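Local coordinates for protein formate dehydrogenase (Staphylococcus aureus, PDB 6TTB) that probably catalyses the oxidation of formate to carbon dioxide with NAD+ as hydride acceptor, binding the dinucleotide in a Rossmann-type domain, at residues Ala37-Ala42 and Lys55-Lys60; Lys82-Met87 and Ala98-Glu103; Ala148-Met153 and Ala320-Tyr325. One frame throughout, in Å; residues are numbered along the deposited sequence.

Contacts 1 and 2 belong to the domain of the five-stranded parallel sheet; contact 3 packs helix 144-160 against the chain leaving edge strand 319-321 of the seven-stranded sheet, and its His-324 bonds the NAD carboxamide. The centres of contacts 1 and 2 are about 18 Å apart, and the two touch where Leu-38 CD2 packs on Ala-98 N at 3.9 Å. Contact 3 stands off from both, its nearest atoms about 8 Å from contact 1 and 9 Å from contact 2. In contact 1 the Ile-57 side chain is about 13 Å from NAD. Gln-305 links contacts 2 and 3, its O bonding Tyr-99 OH and its NE2 His-324 ND1. Contacts 1 and 3 meet the second subunit.

Contact 1: Ala37-Ala42 and Lys55-Lys60; sequences ALFPEA and KAIGLK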
loop_
_atom_site.group_PDB
_atom_site.type_symbol
_atom_site.label_atom_id
_atom_site.label_comp_id
_atom_site.label_asym_id
_atom_site.label_seq_id
_atom_site.Cartn_x
_atom_site.Cartn_y
_atom_site.Cartn_z
ATOM N N ALA A 37 -26.125 20.257 11.168
ATOM C CA ALA A 37 -25.006 19.496 10.646
ATOM C C ALA A 37 -24.353 18.685 11.765
ATOM O O ALA A 37 -24.288 19.167 12.925
ATOM C CB ALA A 37 -24.042 20.418 9.960
ATOM N N LEU A 38 -23.953 17.432 11.430
ATOM C CA LEU A 38 -23.095 16.689 12.302
ATOM C C LEU A 38 -21.781 16.360 11.609
ATOM O O LEU A 38 -21.715 15.717 10.552
ATOM C CB LEU A 38 -23.763 15.434 12.832
ATOM C CG LEU A 38 -22.830 14.614 13.731
ATOM C CD1 LEU A 38 -22.729 15.238 15.148
ATOM C CD2 LEU A 38 -23.253 13.154 13.795
ATOM N N PHE A 39 -20.717 16.768 12.271
ATOM C CA PHE A 39 -19.398 16.678 11.732
ATOM C C PHE A 39 -18.460 16.199 12.821
ATOM O O PHE A 39 -18.711 16.408 14.007
ATOM C CB PHE A 39 -19.004 18.053 11.289
ATOM C CG PHE A 39 -19.739 18.519 10.074
ATOM C CD1 PHE A 39 -20.001 17.664 9.036
ATOM C CD2 PHE A 39 -19.991 19.865 9.885
ATOM C CE1 PHE A 39 -20.511 18.141 7.839
ATOM C CE2 PHE A 39 -20.562 20.332 8.709
ATOM C CZ PHE A 39 -20.803 19.473 7.688
ATOM N N PRO A 40 -17.319 15.601 12.454
ATOM C CA PRO A 40 -16.317 15.233 13.472
ATOM C C PRO A 40 -15.884 16.467 14.278
ATOM O O PRO A 40 -15.948 17.617 13.786
ATOM C CB PRO A 40 -15.136 14.689 12.671
ATOM C CG PRO A 40 -15.685 14.474 11.204
ATOM C CD PRO A 40 -16.878 15.407 11.051
ATOM N N GLU A 41 -15.541 16.232 15.543
ATOM C CA GLU A 41 -15.117 17.265 16.483
ATOM C C GLU A 41 -13.749 17.832 16.071
ATOM O O GLU A 41 -12.839 17.078 15.786
ATOM C CB GLU A 41 -15.029 16.660 17.881
ATOM C CG GLU A 41 -15.089 17.701 18.976
ATOM C CD GLU A 41 -16.515 17.952 19.414
ATOM O OE1 GLU A 41 -17.426 17.147 19.000
ATOM O OE2 GLU A 41 -16.733 18.942 20.155
ATOM N N ALA A 42 -13.621 19.158 16.006
ATOM C CA ALA A 42 -12.337 19.767 15.663
ATOM C C ALA A 42 -11.360 19.523 16.804
ATOM O O ALA A 42 -11.771 19.445 17.923
ATOM C CB ALA A 42 -12.485 21.267 15.390
ATOM N N LYS A 55 -14.440 24.442 11.186
ATOM C CA LYS A 55 -14.480 25.034 9.850
ATOM C C LYS A 55 -15.784 24.630 9.165
ATOM O O LYS A 55 -16.233 25.341 8.268
ATOM C CB LYS A 55 -13.242 24.672 9.022
ATOM C CG LYS A 55 -12.076 25.686 8.994
ATOM N N ALA A 56 -16.450 23.557 9.684
ATOM C CA ALA A 56 -17.760 23.045 9.204
ATOM C C ALA A 56 -17.972 23.273 7.707
ATOM O O ALA A 56 -19.043 23.764 7.291
ATOM C CB ALA A 56 -18.895 23.662 9.950
ATOM N N ILE A 57 -16.961 22.942 6.906
ATOM C CA ILE A 57 -17.087 22.987 5.459
ATOM C C ILE A 57 -17.714 24.283 4.951
ATOM O O ILE A 57 -18.261 24.299 3.847
ATOM C CB ILE A 57 -17.775 21.724 4.941
ATOM C CG1 ILE A 57 -16.968 21.101 3.814
ATOM C CG2 ILE A 57 -19.281 21.842 4.676
ATOM C CD1 ILE A 57 -16.041 20.029 4.320
ATOM N N GLY A 58 -17.512 25.393 5.693
ATOM C CA GLY A 58 -17.777 26.717 5.150
ATOM C C GLY A 58 -19.247 27.142 5.259
ATOM O O GLY A 58 -19.580 28.237 4.855
ATOM N N LEU A 59 -20.083 26.353 5.949
ATOM C CA LEU A 59 -21.527 26.568 5.875
ATOM C C LEU A 59 -21.999 27.700 6.809
ATOM O O LEU A 59 -23.042 28.307 6.576
ATOM C CB LEU A 59 -22.290 25.253 6.137
ATOM C CG LEU A 59 -22.170 24.165 5.048
ATOM C CD1 LEU A 59 -22.502 22.801 5.588
ATOM C CD2 LEU A 59 -23.021 24.470 3.840
ATOM N N LYS A 60 -21.247 27.987 7.861
ATOM C CA LYS A 60 -21.710 28.917 8.881
ATOM C C LYS A 60 -22.010 30.240 8.246
ATOM O O LYS A 60 -23.123 30.697 8.332
ATOM C CB LYS A 60 -20.593 29.189 9.872
ATOM C CG LYS A 60 -20.942 29.930 11.164
ATOM C CD LYS A 60 -19.818 29.482 12.089
ATOM C CE LYS A 60 -19.070 28.269 11.461
ATOM N NZ LYS A 60 -18.291 27.465 12.447
#
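Phe-39 carries its side of this buried contact, its ring lying against Ala-56, Ile-57 and Leu-59 of the segment Lys-55 to Lys-60. The interaction across the segments is wholly apolar, with no hydrogen bond between them. The Phe-39 CG atom sits beside the backbone N and anti to the carbonyl carbon (chi1 -71°), which swings the ring out toward the bend of the other segment. One side of the ring meets Ala-56 obliquely: CE2 is 3.9 Å from Ala-56 CB, and CD2 is 3.9 Å from Ala-56 CA, so the ring touches both the methyl and the backbone of Ala-56. At the far end of the ring CZ takes two partners. Ile-57 CG2 approaches it at 4.1 Å, its side chain crossing that of Phe-39 at about a right angle. Leu-59 CD1 lies at the ring edge, close to its plane, 4.3 Å from CZ. The backbones themselves stay apart, Phe-39 CA and Ala-56 CA being 7.0 Å from each other.

Polar bonds shape the partner segment from within. Gly-58 N donates to Lys-55 O at 2.9 Å and Leu-59 N to Ala-56 O at 3.1 Å. Ala-56, Ile-57 and Gly-58 all have positive phi, and within this turn Ala-56, Ile-57 and, just past the N-cap Gly-58, Leu-59 all touch the one ring.

The contact lies in a beta-alpha-beta crossover (strand 34-38, helix 59-64, strand 69-73) and joins the chain following its first strand to the turn and first residue of its helix. Phe-70 of strand 69-73 touches Ala-37 and Ala-56, while Val-340 and Leu-344 of helix 330-348 pack on Leu-59. Beyond Phe-39, Pro-40 packs on Leu-176 of the second subunit.

Contact 2: Lys82-Met87 and Ala98-Glu103; sequences KHLPDM and AYMTRE
The backbones of Lys-82 to Met-87 and Ala-98 to Glu-103 stay far apart, Leu-84 CA and Met-100 CA being the nearest pair at 10.2 Å, and side chains alone bridge the gap. Met-87 and Met-100 reach toward each other tip to tip, CE to CE at 3.6 Å, with Met-100 SD 4.2 Å from Met-87 CE. They get there by different shapes. Met-87 places CG between its backbone N and carbonyl carbon (chi1 71°) and then runs straight out, whereas Met-100 folds back at both chi2 and chi3 to bring its methyl round. Leu-84 adds a looser touch, CD1 lying 4.4 Å from Met-100 CE. In fold terms the pair joins the two connections flanking strand 89-92 of the five-stranded parallel sheet: the loop leading into it, which holds Met-87, and the segment leaving it for helix 102-106, which holds Met-100. Thr-101 is the N-cap of that helix, its OG1 accepting from Arg-104 N. In the entering loop His-83 O accepts from both Asp-86 N and Met-87 N, a tight turn in which Leu-84 and Met-87 both face Met-100. Leu-111 packs against both methionines, Val-36 of strand 34-38 adjoins Met-87, and Val-124 touches Met-100. Asp-86 of the same loop forms a salt bridge with Lys-34.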
loop_
_atom_site.group_PDB
_atom_site.type_symbol
_atom_site.label_atom_id
_atom_site.label_comp_id
_atom_site.label_asym_id
_atom_site.label_seq_id
_atom_site.Cartn_x
_atom_site.Cartn_y
_atom_site.Cartn_z
ATOM N N LYS A 82 -33.111 17.262 20.055
ATOM C CA LYS A 82 -33.740 18.549 20.337
ATOM C C LYS A 82 -33.754 19.420 19.072
ATOM O O LYS A 82 -33.919 20.611 19.137
ATOM C CB LYS A 82 -33.000 19.250 21.483
ATOM N N HIS A 83 -33.580 18.833 17.894
ATOM C CA HIS A 83 -33.600 19.647 16.688
ATOM C C HIS A 83 -34.555 19.019 15.675
ATOM O O HIS A 83 -35.074 19.676 14.744
ATOM C CB HIS A 83 -32.177 19.860 16.176
ATOM C CG HIS A 83 -31.430 20.908 16.941
ATOM N ND1 HIS A 83 -31.718 22.278 16.808
ATOM C CD2 HIS A 83 -30.420 20.822 17.850
ATOM C CE1 HIS A 83 -30.937 22.975 17.617
ATOM N NE2 HIS A 83 -30.133 22.100 18.272
ATOM N N LEU A 84 -34.841 17.754 15.929
ATOM C CA LEU A 84 -35.732 16.988 15.114
ATOM C C LEU A 84 -37.056 17.749 14.874
ATOM O O LEU A 84 -37.675 17.608 13.797
ATOM C CB LEU A 84 -35.945 15.727 15.931
ATOM C CG LEU A 84 -35.371 14.447 15.344
ATOM C CD1 LEU A 84 -34.320 14.722 14.270
ATOM C CD2 LEU A 84 -34.865 13.547 16.424
ATOM N N PRO A 85 -37.640 18.440 15.920
ATOM C CA PRO A 85 -38.923 19.141 15.763
ATOM C C PRO A 85 -38.929 20.213 14.700
ATOM O O PRO A 85 -40.011 20.657 14.293
ATOM C CB PRO A 85 -39.173 19.796 17.124
ATOM C CG PRO A 85 -38.496 18.838 18.073
ATOM C CD PRO A 85 -37.239 18.373 17.345
ATOM N N ASP A 86 -37.729 20.659 14.270
ATOM C CA ASP A 86 -37.683 21.887 13.494
ATOM C C ASP A 86 -36.579 21.876 12.442
ATOM O O ASP A 86 -36.621 22.641 11.496
ATOM C CB ASP A 86 -37.747 23.142 14.362
ATOM C CG ASP A 86 -36.961 23.033 15.660
ATOM O OD1 ASP A 86 -36.298 21.979 15.851
ATOM O OD2 ASP A 86 -36.961 24.034 16.448
ATOM N N MET A 87 -35.676 20.932 12.510
ATOM C CA MET A 87 -34.694 20.933 11.448
ATOM C C MET A 87 -35.387 20.833 10.081
ATOM O O MET A 87 -36.312 20.054 9.899
ATOM C CB MET A 87 -33.682 19.817 11.640
ATOM C CG MET A 87 -34.220 18.475 11.406
ATOM S SD MET A 87 -32.952 17.189 11.758
ATOM C CE MET A 87 -33.717 15.875 10.819
ATOM N N ALA A 98 -24.926 11.022 10.979
ATOM C CA ALA A 98 -26.136 11.198 11.740
ATOM C C ALA A 98 -27.190 10.262 11.162
ATOM O O ALA A 98 -27.664 10.485 10.034
ATOM C CB ALA A 98 -26.558 12.637 11.641
ATOM N N TYR A 99 -27.489 9.174 11.913
ATOM C CA TYR A 99 -28.442 8.171 11.465
ATOM C C TYR A 99 -29.850 8.752 11.432
ATOM O O TYR A 99 -30.337 9.295 12.426
ATOM C CB TYR A 99 -28.350 6.909 12.303
ATOM C CG TYR A 99 -27.181 6.032 11.922
ATOM C CD1 TYR A 99 -27.185 5.266 10.737
ATOM C CD2 TYR A 99 -26.037 5.989 12.726
ATOM C CE1 TYR A 99 -26.077 4.501 10.371
ATOM C CE2 TYR A 99 -24.943 5.184 12.400
ATOM C CZ TYR A 99 -24.952 4.450 11.213
ATOM O OH TYR A 99 -23.848 3.682 10.906
ATOM N N MET A 100 -30.486 8.645 10.253
ATOM C CA MET A 100 -31.868 9.048 10.098
ATOM C C MET A 100 -32.757 7.802 10.007
ATOM O O MET A 100 -33.132 7.367 8.930
ATOM C CB MET A 100 -32.017 9.930 8.879
ATOM C CG MET A 100 -31.379 11.322 9.090
ATOM S SD MET A 100 -31.786 12.192 10.717
ATOM C CE MET A 100 -33.564 12.334 10.597
ATOM N N THR A 101 -33.030 7.204 11.173
ATOM C CA THR A 101 -33.917 6.071 11.303
ATOM C C THR A 101 -35.363 6.530 11.062
ATOM O O THR A 101 -35.679 7.714 11.083
ATOM C CB THR A 101 -33.776 5.458 12.698
ATOM O OG1 THR A 101 -34.175 6.463 13.639
ATOM C CG2 THR A 101 -32.377 4.985 13.021
ATOM N N ARG A 102 -36.247 5.578 10.800
ATOM C CA ARG A 102 -37.653 5.895 10.771
ATOM C C ARG A 102 -38.005 6.618 12.050
ATOM O O ARG A 102 -38.690 7.604 12.014
ATOM C CB ARG A 102 -38.458 4.604 10.738
ATOM C CG ARG A 102 -39.938 4.796 10.468
ATOM C CD ARG A 102 -40.381 3.371 10.316
ATOM N NE ARG A 102 -40.206 2.906 8.945
ATOM C CZ ARG A 102 -40.975 3.303 7.933
ATOM N NH1 ARG A 102 -40.841 2.774 6.720
ATOM N NH2 ARG A 102 -41.928 4.184 8.169
ATOM N N GLU A 103 -37.553 6.081 13.186
ATOM C CA GLU A 103 -37.896 6.630 14.496
ATOM C C GLU A 103 -37.654 8.127 14.439
ATOM O O GLU A 103 -38.588 8.902 14.570
ATOM C CB GLU A 103 -37.138 5.927 15.639
#

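Contact 3: Ala148-Met153 and Ala320-Tyr325; sequences AEHAVM and AMTVHY. With NAD (nicotinamide-adenine-dinucleotide), chain C.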
loop_
_atom_site.group_PDB
_atom_site.type_symbol
_atom_site.label_atom_id
_atom_site.label_comp_id
_atom_site.label_asym_id
_atom_site.label_seq_id
_atom_site.Cartn_x
_atom_site.Cartn_y
_atom_site.Cartn_z
ATOM N N ALA A 148 -10.002 5.283 -5.315
ATOM C CA ALA A 148 -9.243 4.362 -6.141
ATOM C C ALA A 148 -7.848 4.251 -5.604
ATOM O O ALA A 148 -7.331 3.122 -5.429
ATOM C CB ALA A 148 -9.202 4.814 -7.544
ATOM N N GLU A 149 -7.230 5.432 -5.341
ATOM C CA GLU A 149 -5.875 5.460 -4.797
ATOM C C GLU A 149 -5.851 4.584 -3.538
ATOM O O GLU A 149 -4.976 3.735 -3.341
ATOM C CB GLU A 149 -5.460 6.871 -4.415
ATOM C CG GLU A 149 -5.393 7.859 -5.539
ATOM C CD GLU A 149 -4.912 9.275 -5.144
ATOM O OE1 GLU A 149 -4.653 9.492 -3.964
ATOM O OE2 GLU A 149 -4.739 10.159 -6.058
ATOM N N HIS A 150 -6.808 4.798 -2.646
ATOM C CA HIS A 150 -6.738 4.050 -1.404
ATOM C C HIS A 150 -6.760 2.554 -1.705
ATOM O O HIS A 150 -6.139 1.763 -1.009
ATOM C CB HIS A 150 -7.906 4.393 -0.555
ATOM C CG HIS A 150 -7.600 4.266 0.872
ATOM N ND1 HIS A 150 -7.059 5.327 1.614
ATOM C CD2 HIS A 150 -7.768 3.231 1.727
ATOM C CE1 HIS A 150 -6.943 4.943 2.876
ATOM N NE2 HIS A 150 -7.383 3.660 2.967
ATOM N N ALA A 151 -7.516 2.148 -2.740
ATOM C CA ALA A 151 -7.627 0.704 -2.948
ATOM C C ALA A 151 -6.331 0.112 -3.500
ATOM O O ALA A 151 -5.958 -0.990 -3.134
ATOM C CB ALA A 151 -8.857 0.306 -3.777
ATOM N N VAL A 152 -5.682 0.810 -4.441
ATOM C CA VAL A 152 -4.490 0.225 -5.036
ATOM C C VAL A 152 -3.409 0.216 -3.980
ATOM O O VAL A 152 -2.680 -0.778 -3.848
ATOM C CB VAL A 152 -4.072 0.855 -6.389
ATOM C CG1 VAL A 152 -5.211 0.833 -7.387
ATOM C CG2 VAL A 152 -3.675 2.227 -6.223
ATOM N N MET A 153 -3.465 1.207 -3.084
ATOM C CA MET A 153 -2.513 1.244 -1.971
ATOM C C MET A 153 -2.699 -0.001 -1.110
ATOM O O MET A 153 -1.728 -0.736 -0.816
ATOM C CB MET A 153 -2.747 2.464 -1.118
ATOM C CG MET A 153 -1.933 2.527 0.103
ATOM S SD MET A 153 -2.426 3.991 1.069
ATOM C CE MET A 153 -3.914 3.383 1.888
ATOM N N ALA A 320 -5.190 -4.554 6.997
ATOM C CA ALA A 320 -4.744 -3.180 6.765
ATOM C C ALA A 320 -5.935 -2.229 6.689
ATOM O O ALA A 320 -6.142 -1.430 5.720
ATOM C CB ALA A 320 -3.832 -3.079 5.602
ATOM N N MET A 321 -6.732 -2.305 7.750
ATOM C CA MET A 321 -7.835 -1.407 7.884
ATOM C C MET A 321 -7.242 -0.038 8.158
ATOM O O MET A 321 -6.079 0.091 8.521
ATOM C CB MET A 321 -8.716 -1.821 9.073
ATOM C CG MET A 321 -9.449 -3.186 8.900
ATOM S SD MET A 321 -10.411 -3.222 7.410
ATOM C CE MET A 321 -11.360 -1.700 7.536
ATOM N N THR A 322 -7.980 0.963 7.787
ATOM C CA THR A 322 -7.890 2.242 8.392
ATOM C C THR A 322 -9.322 2.630 8.801
ATOM O O THR A 322 -10.311 2.018 8.388
ATOM C CB THR A 322 -7.305 3.213 7.371
ATOM O OG1 THR A 322 -8.240 3.506 6.320
ATOM C CG2 THR A 322 -5.995 2.731 6.776
ATOM N N VAL A 323 -9.442 3.669 9.596
ATOM C CA VAL A 323 -10.754 4.246 9.784
ATOM C C VAL A 323 -11.156 4.897 8.450
ATOM O O VAL A 323 -10.365 4.899 7.520
ATOM C CB VAL A 323 -10.732 5.222 10.965
ATOM C CG1 VAL A 323 -10.132 4.533 12.172
ATOM C CG2 VAL A 323 -9.887 6.410 10.612
ATOM N N HIS A 324 -12.376 5.458 8.373
ATOM C CA HIS A 324 -13.035 5.672 7.114
ATOM C C HIS A 324 -12.813 7.096 6.672
ATOM O O HIS A 324 -13.777 7.868 6.659
ATOM C CB HIS A 324 -14.570 5.461 7.211
ATOM C CG HIS A 324 -15.215 5.670 5.866
ATOM N ND1 HIS A 324 -16.597 5.757 5.665
ATOM C CD2 HIS A 324 -14.663 5.781 4.638
ATOM C CE1 HIS A 324 -16.844 5.867 4.352
ATOM N NE2 HIS A 324 -15.677 5.930 3.723
ATOM N N TYR A 325 -11.681 7.352 6.063
ATOM C CA TYR A 325 -11.437 8.694 5.560
ATOM C C TYR A 325 -11.016 8.739 4.079
ATOM O O TYR A 325 -10.711 9.810 3.573
ATOM C CB TYR A 325 -10.305 9.291 6.372
ATOM C CG TYR A 325 -8.985 8.655 6.072
ATOM C CD1 TYR A 325 -8.650 7.408 6.570
ATOM C CD2 TYR A 325 -8.067 9.299 5.243
ATOM C CE1 TYR A 325 -7.395 6.868 6.315
ATOM C CE2 TYR A 325 -6.834 8.757 4.966
ATOM C CZ TYR A 325 -6.489 7.566 5.538
ATOM O OH TYR A 325 -5.285 7.077 5.216
HETATM P PA NAD C . -20.605 3.347 -9.577
HETATM O O1A NAD C . -22.094 3.396 -9.638
HETATM O O2A NAD C . -19.740 4.071 -10.592
HETATM O O5B NAD C . -20.105 1.825 -9.403
HETATM C C5B NAD C . -21.017 0.765 -9.048
HETATM C C4B NAD C . -21.093 -0.193 -10.210
HETATM O O4B NAD C . -21.271 -1.514 -9.666
HETATM C C3B NAD C . -22.255 0.056 -11.202
HETATM O O3B NAD C . -21.885 0.580 -12.477
HETATM C C2B NAD C . -22.966 -1.296 -11.340
HETATM O O2B NAD C . -23.083 -1.731 -12.679
HETATM C C1B NAD C . -22.155 -2.260 -10.461
HETATM N N9A NAD C . -23.000 -3.115 -9.620
HETATM C C8A NAD C . -24.357 -2.952 -9.371
HETATM N N7A NAD C . -24.892 -3.958 -8.719
HETATM C C5A NAD C . -23.864 -4.893 -8.610
HETATM C C6A NAD C . -23.799 -6.211 -8.072
HETATM N N6A NAD C . -24.834 -6.876 -7.589
HETATM N N1A NAD C . -22.628 -6.882 -8.208
HETATM C C2A NAD C . -21.579 -6.237 -8.743
HETATM N N3A NAD C . -21.509 -4.998 -9.239
HETATM C C4A NAD C . -22.687 -4.372 -9.154
HETATM O O3 NAD C . -20.188 3.869 -8.171
HETATM P PN NAD C . -18.717 4.242 -7.805
HETATM O O1N NAD C . -18.629 5.742 -7.912
HETATM O O2N NAD C . -17.771 3.398 -8.609
HETATM O O5D NAD C . -18.689 3.780 -6.252
HETATM C C5D NAD C . -18.209 2.443 -5.916
HETATM C C4D NAD C . -18.592 2.185 -4.500
HETATM O O4D NAD C . -17.579 2.775 -3.651
HETATM C C3D NAD C . -19.950 2.827 -4.125
HETATM O O3D NAD C . -20.962 1.863 -3.880
HETATM C C2D NAD C . -19.635 3.726 -2.926
HETATM O O2D NAD C . -20.471 3.557 -1.789
HETATM C C1D NAD C . -18.198 3.410 -2.554
HETATM N N1N NAD C . -17.494 4.664 -2.247
HETATM C C2N NAD C . -16.834 4.810 -0.988
HETATM C C3N NAD C . -16.148 6.004 -0.671
HETATM C C7N NAD C . -15.201 6.058 0.528
HETATM O O7N NAD C . -14.988 7.145 1.064
HETATM N N7N NAD C . -14.607 4.923 0.948
HETATM C C4N NAD C . -16.341 7.139 -1.543
HETATM C C5N NAD C . -17.027 6.984 -2.767
HETATM C C6N NAD C . -17.620 5.746 -3.085
#
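His-150, on helix 144-160, brings the edge of its imidazole to Thr-322 and Tyr-325, NE2 to the one and CE1 to the other. CG stands anti to the backbone N (chi1 -151°), which sends the ring off the helix toward the chain beyond strand 319-321. The close packing is around this ring. Its edge is turned toward the face of Tyr-325 in an offset edge-to-face pair, planes at 88° and centroids 5.4 Å apart, with His-150 CE1 3.6 Å from Tyr-325 OH. Met-153 CE, from the next turn of the same helix, covers one face of the imidazole over its centre.

The polar side toward Thr-322 is looser. His-150 NE2 donates only a weak bond to Thr-322 OG1, 3.5 Å long and bent to 136°, while OG1 itself gives a firmer bond to Val-323 O at 2.8 Å. The other nitrogen, His-150 ND1, is bonded to Arg-160 of the second subunit, which also makes a salt bridge with Glu-149, so the dimer partner helps to set the ring.

Past Thr-322 the chain bends through an inverse gamma turn centred on His-324, whose NE2 donates to NAD O7N at 3.0 Å, the carboxamide oxygen lying at the imidazole edge. His-324 ND1 is bonded to Gln-305 NE2, a His–Gln pairing beside the nicotinamide that is consistent with the active site of NAD-dependent formate dehydrogenases.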